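Putative isochorismatase hydrolase (PDB 3LQY) is a putative hydrolase of the isochorismatase family, probably an enzyme that acts on a small-molecule substrate not yet established. Local coordinates at residues A[15-28]-A[68-82]. Numbering follows the deposited sequence. Where two conformers were deposited one is given.
Sequences FQNDYFSTYNGAKN and FFLPGSDGAKIHPSV
The ring of F69 is the main bump here, and Q16, D18 and Y19 form the hollow that takes it. Its rim pushes CZ onto the face of Y19, 3.5 Å from Y19 CZ, in an edge-to-face pair with the planes 64° apart. One face of F69 carries the side-chain amide of Q16, stacked almost parallel, while F68 lies on the opposite face. Q16 is held in that place by NE2, which donates to A76 O at 2.8 Å and also to H59 O. F68 in turn offers a face to N28, whose CB sits 3.9 Å from the F68 ring centroid as a CH-pi contact.

D18 fits against G75, where a side chain would run into the carboxylate. Its OD2 takes the F69 N-H from the anti side at 2.9 Å, and a water ties the same oxygen to K27 NZ, L70 N and S73 OG. N17 stretches its ND2 to D74 O, 2.9 Å away and nearly straight at 172°, while K77 N reaches that carbonyl from its other face.

At the far end F20 and H79 stack face to face, centroids 3.7 Å apart, with P80 CD on the other side of the imidazole. With CG opposite the backbone N (chi1 -169°), H79 lies flat on F20, and S81 OG bonds to its ND1. Were H79 an alanine, F20 would probably lose the ring that lies against it, and S81 OG its bond to ND1. Between these ends the backbones join in a single bridge at Q16 and I78, with H79 N donating to F15 O. The arrangement clasps two loops that follow neighbouring parallel strands, 8-13 and 54-59, in the alpha/beta fold of the isochorismatase family.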
loop_
_atom_site.group_PDB
_atom_site.type_symbol
_atom_site.label_atom_id
_atom_site.label_comp_id
_atom_site.label_asym_id
_atom_site.label_seq_id
_atom_site.Cartn_x
_atom_site.Cartn_y
_atom_site.Cartn_z
ATOM N N PHE A 15 -1.864 -0.879 5.624
ATOM C CA PHE A 15 -0.942 -0.691 6.727
ATOM C C PHE A 15 -1.746 -0.992 8.011
ATOM O O PHE A 15 -2.126 -0.088 8.746
ATOM C CB PHE A 15 -0.379 0.741 6.752
ATOM C CG PHE A 15 0.956 0.916 6.076
ATOM C CD1 PHE A 15 2.055 0.160 6.460
ATOM C CD2 PHE A 15 1.134 1.886 5.114
ATOM C CE1 PHE A 15 3.269 0.355 5.917
ATOM C CE2 PHE A 15 2.370 2.095 4.544
ATOM C CZ PHE A 15 3.451 1.315 4.931
ATOM N N GLN A 16 -2.070 -2.271 8.221
ATOM C CA GLN A 16 -2.951 -2.729 9.262
ATOM C C GLN A 16 -2.186 -3.404 10.385
ATOM O O GLN A 16 -1.105 -3.960 10.198
ATOM C CB GLN A 16 -4.012 -3.659 8.688
ATOM C CG GLN A 16 -4.969 -2.942 7.760
ATOM C CD GLN A 16 -5.721 -3.901 6.889
ATOM O OE1 GLN A 16 -5.392 -4.044 5.705
ATOM N NE2 GLN A 16 -6.707 -4.570 7.433
ATOM N N ASN A 17 -2.741 -3.274 11.595
ATOM C CA ASN A 17 -2.064 -3.720 12.798
ATOM C C ASN A 17 -1.467 -5.111 12.765
ATOM O O ASN A 17 -0.337 -5.330 13.244
ATOM C CB ASN A 17 -3.033 -3.638 13.980
ATOM C CG ASN A 17 -3.253 -2.206 14.453
ATOM O OD1 ASN A 17 -2.342 -1.382 14.415
ATOM N ND2 ASN A 17 -4.470 -1.906 14.888
ATOM N N ASP A 18 -2.213 -6.089 12.260
ATOM C CA ASP A 18 -1.655 -7.487 12.189
ATOM C C ASP A 18 -0.299 -7.667 11.510
ATOM O O ASP A 18 0.347 -8.718 11.674
ATOM C CB ASP A 18 -2.663 -8.491 11.579
ATOM C CG ASP A 18 -3.756 -8.956 12.556
ATOM O OD1 ASP A 18 -3.501 -9.013 13.777
ATOM O OD2 ASP A 18 -4.900 -9.247 12.106
ATOM N N TYR A 19 0.118 -6.666 10.747
ATOM C CA TYR A 19 1.402 -6.670 10.057
ATOM C C TYR A 19 2.591 -6.184 10.845
ATOM O O TYR A 19 3.714 -6.415 10.466
ATOM C CB TYR A 19 1.313 -5.860 8.746
ATOM C CG TYR A 19 0.589 -6.521 7.578
ATOM C CD1 TYR A 19 0.456 -7.896 7.502
ATOM C CD2 TYR A 19 0.108 -5.754 6.525
ATOM C CE1 TYR A 19 -0.112 -8.505 6.390
ATOM C CE2 TYR A 19 -0.497 -6.335 5.386
ATOM C CZ TYR A 19 -0.611 -7.726 5.346
ATOM O OH TYR A 19 -1.218 -8.300 4.264
ATOM N N PHE A 20 2.366 -5.603 12.003
ATOM C CA PHE A 20 3.422 -4.939 12.752
ATOM C C PHE A 20 3.841 -5.825 13.920
ATOM O O PHE A 20 3.023 -6.106 14.851
ATOM C CB PHE A 20 2.844 -3.652 13.344
ATOM C CG PHE A 20 2.625 -2.541 12.342
ATOM C CD1 PHE A 20 3.453 -1.452 12.338
ATOM C CD2 PHE A 20 1.571 -2.599 11.412
ATOM C CE1 PHE A 20 3.232 -0.380 11.436
ATOM C CE2 PHE A 20 1.345 -1.573 10.497
ATOM C CZ PHE A 20 2.168 -0.449 10.509
ATOM N N SER A 21 5.101 -6.208 13.980
ATOM C CA SER A 21 5.543 -7.030 15.105
ATOM C C SER A 21 5.491 -6.243 16.443
ATOM O O SER A 21 5.396 -6.868 17.508
ATOM C CB SER A 21 6.927 -7.571 14.887
ATOM O OG SER A 21 7.829 -6.506 14.694
ATOM N N THR A 22 5.516 -4.902 16.380
ATOM C CA THR A 22 5.305 -4.060 17.573
ATOM C C THR A 22 3.850 -4.033 18.031
ATOM O O THR A 22 3.577 -3.518 19.125
ATOM C CB THR A 22 5.827 -2.596 17.360
ATOM O OG1 THR A 22 5.097 -1.950 16.301
ATOM C CG2 THR A 22 7.328 -2.563 17.014
ATOM N N TYR A 23 2.927 -4.624 17.274
ATOM C CA TYR A 23 1.537 -4.720 17.718
ATOM C C TYR A 23 1.249 -5.999 18.465
ATOM O O TYR A 23 1.482 -7.085 17.958
ATOM C CB TYR A 23 0.593 -4.552 16.567
ATOM C CG TYR A 23 -0.863 -4.694 16.910
ATOM C CD1 TYR A 23 -1.584 -3.641 17.495
ATOM C CD2 TYR A 23 -1.535 -5.879 16.631
ATOM C CE1 TYR A 23 -2.923 -3.764 17.728
ATOM C CE2 TYR A 23 -2.882 -6.020 16.919
ATOM C CZ TYR A 23 -3.561 -4.977 17.466
ATOM O OH TYR A 23 -4.912 -5.118 17.714
ATOM N N ASN A 24 0.795 -5.843 19.722
ATOM C CA ASN A 24 0.534 -6.982 20.597
ATOM C C ASN A 24 -0.532 -7.899 19.988
ATOM O O ASN A 24 -1.658 -7.454 19.681
ATOM C CB ASN A 24 0.086 -6.523 22.008
ATOM C CG ASN A 24 0.039 -7.661 23.014
ATOM O OD1 ASN A 24 0.854 -8.571 22.977
ATOM N ND2 ASN A 24 -0.836 -7.534 23.998
ATOM N N GLY A 25 -0.143 -9.153 19.776
ATOM C CA GLY A 25 -1.007 -10.182 19.182
ATOM C C GLY A 25 -1.089 -10.152 17.653
ATOM O O GLY A 25 -1.962 -10.807 17.083
ATOM N N ALA A 26 -0.173 -9.428 17.014
ATOM C CA ALA A 26 -0.175 -9.303 15.532
ATOM C C ALA A 26 -0.234 -10.713 14.967
ATOM O O ALA A 26 0.569 -11.554 15.359
ATOM C CB ALA A 26 1.070 -8.564 15.062
ATOM N N LYS A 27 -1.156 -10.984 14.029
ATOM C CA LYS A 27 -1.322 -12.354 13.516
ATOM C C LYS A 27 -0.498 -12.645 12.253
ATOM O O LYS A 27 -0.481 -13.822 11.759
ATOM C CB LYS A 27 -2.807 -12.677 13.252
ATOM C CG LYS A 27 -3.754 -12.756 14.514
ATOM C CD LYS A 27 -5.219 -12.927 14.086
ATOM C CE LYS A 27 -6.262 -12.927 15.231
ATOM N NZ LYS A 27 -6.764 -11.563 15.642
ATOM N N ASN A 28 0.172 -11.633 11.698
ATOM C CA ASN A 28 0.887 -11.832 10.423
ATOM C C ASN A 28 2.004 -10.797 10.289
ATOM O O ASN A 28 2.014 -10.030 9.332
ATOM C CB ASN A 28 -0.100 -11.742 9.243
ATOM C CG ASN A 28 0.352 -12.560 8.015
ATOM O OD1 ASN A 28 0.098 -13.775 7.910
ATOM N ND2 ASN A 28 1.000 -11.878 7.070
ATOM N N PHE A 68 -5.587 -13.947 9.666
ATOM C CA PHE A 68 -5.262 -12.598 10.099
ATOM C C PHE A 68 -6.299 -11.691 9.466
ATOM O O PHE A 68 -7.096 -12.148 8.630
ATOM C CB PHE A 68 -3.829 -12.183 9.731
ATOM C CG PHE A 68 -3.512 -12.199 8.243
ATOM C CD1 PHE A 68 -3.397 -13.394 7.549
ATOM C CD2 PHE A 68 -3.263 -11.019 7.563
ATOM C CE1 PHE A 68 -3.085 -13.393 6.174
ATOM C CE2 PHE A 68 -2.906 -11.015 6.200
ATOM C CZ PHE A 68 -2.851 -12.186 5.519
ATOM N N PHE A 69 -6.290 -10.423 9.833
ATOM C CA PHE A 69 -7.299 -9.481 9.372
ATOM C C PHE A 69 -8.707 -10.024 9.538
ATOM O O PHE A 69 -9.532 -9.969 8.631
ATOM C CB PHE A 69 -7.050 -9.022 7.950
ATOM C CG PHE A 69 -5.734 -8.318 7.750
ATOM C CD1 PHE A 69 -5.087 -7.694 8.807
ATOM C CD2 PHE A 69 -5.187 -8.173 6.465
ATOM C CE1 PHE A 69 -3.888 -7.025 8.602
ATOM C CE2 PHE A 69 -3.998 -7.502 6.289
ATOM C CZ PHE A 69 -3.364 -6.910 7.346
ATOM N N LEU A 70 -8.990 -10.455 10.766
ATOM C CA LEU A 70 -10.298 -10.987 11.085
ATOM C C LEU A 70 -11.253 -9.844 10.918
ATOM O O LEU A 70 -10.916 -8.697 11.212
ATOM C CB LEU A 70 -10.343 -11.581 12.482
ATOM C CG LEU A 70 -9.898 -13.050 12.539
ATOM C CD1 LEU A 70 -8.425 -13.227 12.190
ATOM C CD2 LEU A 70 -10.165 -13.629 13.898
ATOM N N PRO A 71 -12.440 -10.138 10.392
ATOM C CA PRO A 71 -13.347 -9.045 10.125
ATOM C C PRO A 71 -13.889 -8.419 11.447
ATOM O O PRO A 71 -14.308 -9.133 12.385
ATOM C CB PRO A 71 -14.413 -9.709 9.250
ATOM C CG PRO A 71 -14.499 -11.107 9.813
ATOM C CD PRO A 71 -13.065 -11.449 10.143
ATOM N N GLY A 72 -13.803 -7.089 11.530
ATOM C CA GLY A 72 -14.182 -6.342 12.721
ATOM C C GLY A 72 -13.158 -6.295 13.859
ATOM O O GLY A 72 -13.412 -5.661 14.901
ATOM N N SER A 73 -12.014 -6.957 13.667
ATOM C CA SER A 73 -10.993 -7.064 14.718
ATOM C C SER A 73 -10.111 -5.826 14.772
ATOM O O SER A 73 -9.977 -5.109 13.767
ATOM C CB SER A 73 -10.116 -8.284 14.486
ATOM O OG SER A 73 -9.395 -8.158 13.268
ATOM N N ASP A 74 -9.489 -5.589 15.933
ATOM C CA ASP A 74 -8.504 -4.508 16.042
ATOM C C ASP A 74 -7.282 -4.811 15.129
ATOM O O ASP A 74 -6.601 -3.888 14.665
ATOM C CB ASP A 74 -8.045 -4.274 17.490
ATOM C CG ASP A 74 -9.185 -3.895 18.418
ATOM O OD1 ASP A 74 -10.280 -3.496 17.939
ATOM O OD2 ASP A 74 -8.975 -3.969 19.651
ATOM N N GLY A 75 -7.025 -6.100 14.858
ATOM C CA GLY A 75 -5.836 -6.485 14.101
ATOM C C GLY A 75 -5.950 -6.040 12.642
ATOM O O GLY A 75 -4.930 -5.833 11.942
ATOM N N ALA A 76 -7.197 -5.850 12.201
ATOM C CA ALA A 76 -7.518 -5.402 10.825
ATOM C C ALA A 76 -7.678 -3.900 10.704
ATOM O O ALA A 76 -7.962 -3.399 9.627
ATOM C CB ALA A 76 -8.796 -6.071 10.331
ATOM N N LYS A 77 -7.495 -3.179 11.793
ATOM C CA LYS A 77 -7.573 -1.715 11.782
ATOM C C LYS A 77 -6.273 -1.145 11.237
ATOM O O LYS A 77 -5.223 -1.721 11.457
ATOM C CB LYS A 77 -7.825 -1.177 13.203
ATOM C CG LYS A 77 -9.178 -1.520 13.751
ATOM C CD LYS A 77 -9.350 -0.977 15.222
ATOM C CE LYS A 77 -10.698 -1.314 15.800
ATOM N NZ LYS A 77 -10.724 -0.953 17.255
ATOM N N ILE A 78 -6.359 -0.004 10.544
ATOM C CA ILE A 78 -5.177 0.723 10.072
ATOM C C ILE A 78 -4.391 1.176 11.298
ATOM O O ILE A 78 -4.965 1.714 12.296
ATOM C CB ILE A 78 -5.559 1.990 9.287
ATOM C CG1 ILE A 78 -6.234 1.616 7.973
ATOM C CG2 ILE A 78 -4.326 2.891 9.068
ATOM C CD1 ILE A 78 -6.695 2.824 7.157
ATOM N N HIS A 79 -3.088 0.999 11.205
ATOM C CA HIS A 79 -2.167 1.298 12.244
ATOM C C HIS A 79 -2.189 2.813 12.478
ATOM O O HIS A 79 -2.361 3.566 11.505
ATOM C CB HIS A 79 -0.790 0.819 11.841
ATOM C CG HIS A 79 0.196 0.837 12.956
ATOM N ND1 HIS A 79 1.067 1.885 13.145
ATOM C CD2 HIS A 79 0.488 -0.075 13.907
ATOM C CE1 HIS A 79 1.826 1.635 14.194
ATOM N NE2 HIS A 79 1.473 0.467 14.700
ATOM N N PRO A 80 -2.054 3.259 13.746
ATOM C CA PRO A 80 -2.150 4.724 13.994
ATOM C C PRO A 80 -1.051 5.568 13.343
ATOM O O PRO A 80 -1.272 6.751 13.083
ATOM C CB PRO A 80 -2.042 4.853 15.508
ATOM C CG PRO A 80 -2.303 3.506 16.073
ATOM C CD PRO A 80 -1.905 2.507 15.013
ATOM N N SER A 81 0.104 4.972 13.039
ATOM C CA SER A 81 1.192 5.727 12.457
ATOM C C SER A 81 0.760 6.311 11.107
ATOM O O SER A 81 1.301 7.317 10.680
ATOM C CB SER A 81 2.440 4.852 12.309
ATOM O OG SER A 81 2.254 3.858 11.316
ATOM N N VAL A 82 -0.230 5.698 10.459
ATOM C CA VAL A 82 -0.745 6.149 9.141
ATOM C C VAL A 82 -2.283 6.183 9.096
ATOM O O VAL A 82 -2.892 5.949 8.058
ATOM C CB VAL A 82 -0.182 5.275 7.967
ATOM C CG1 VAL A 82 1.275 5.531 7.790
ATOM C CG2 VAL A 82 -0.384 3.807 8.232
HETATM O O HOH W 1 -5.276 1.120 15.010
HETATM O O HOH W 2 -7.303 -10.012 13.083
HETATM O O HOH W 3 2.418 -0.880 16.583
#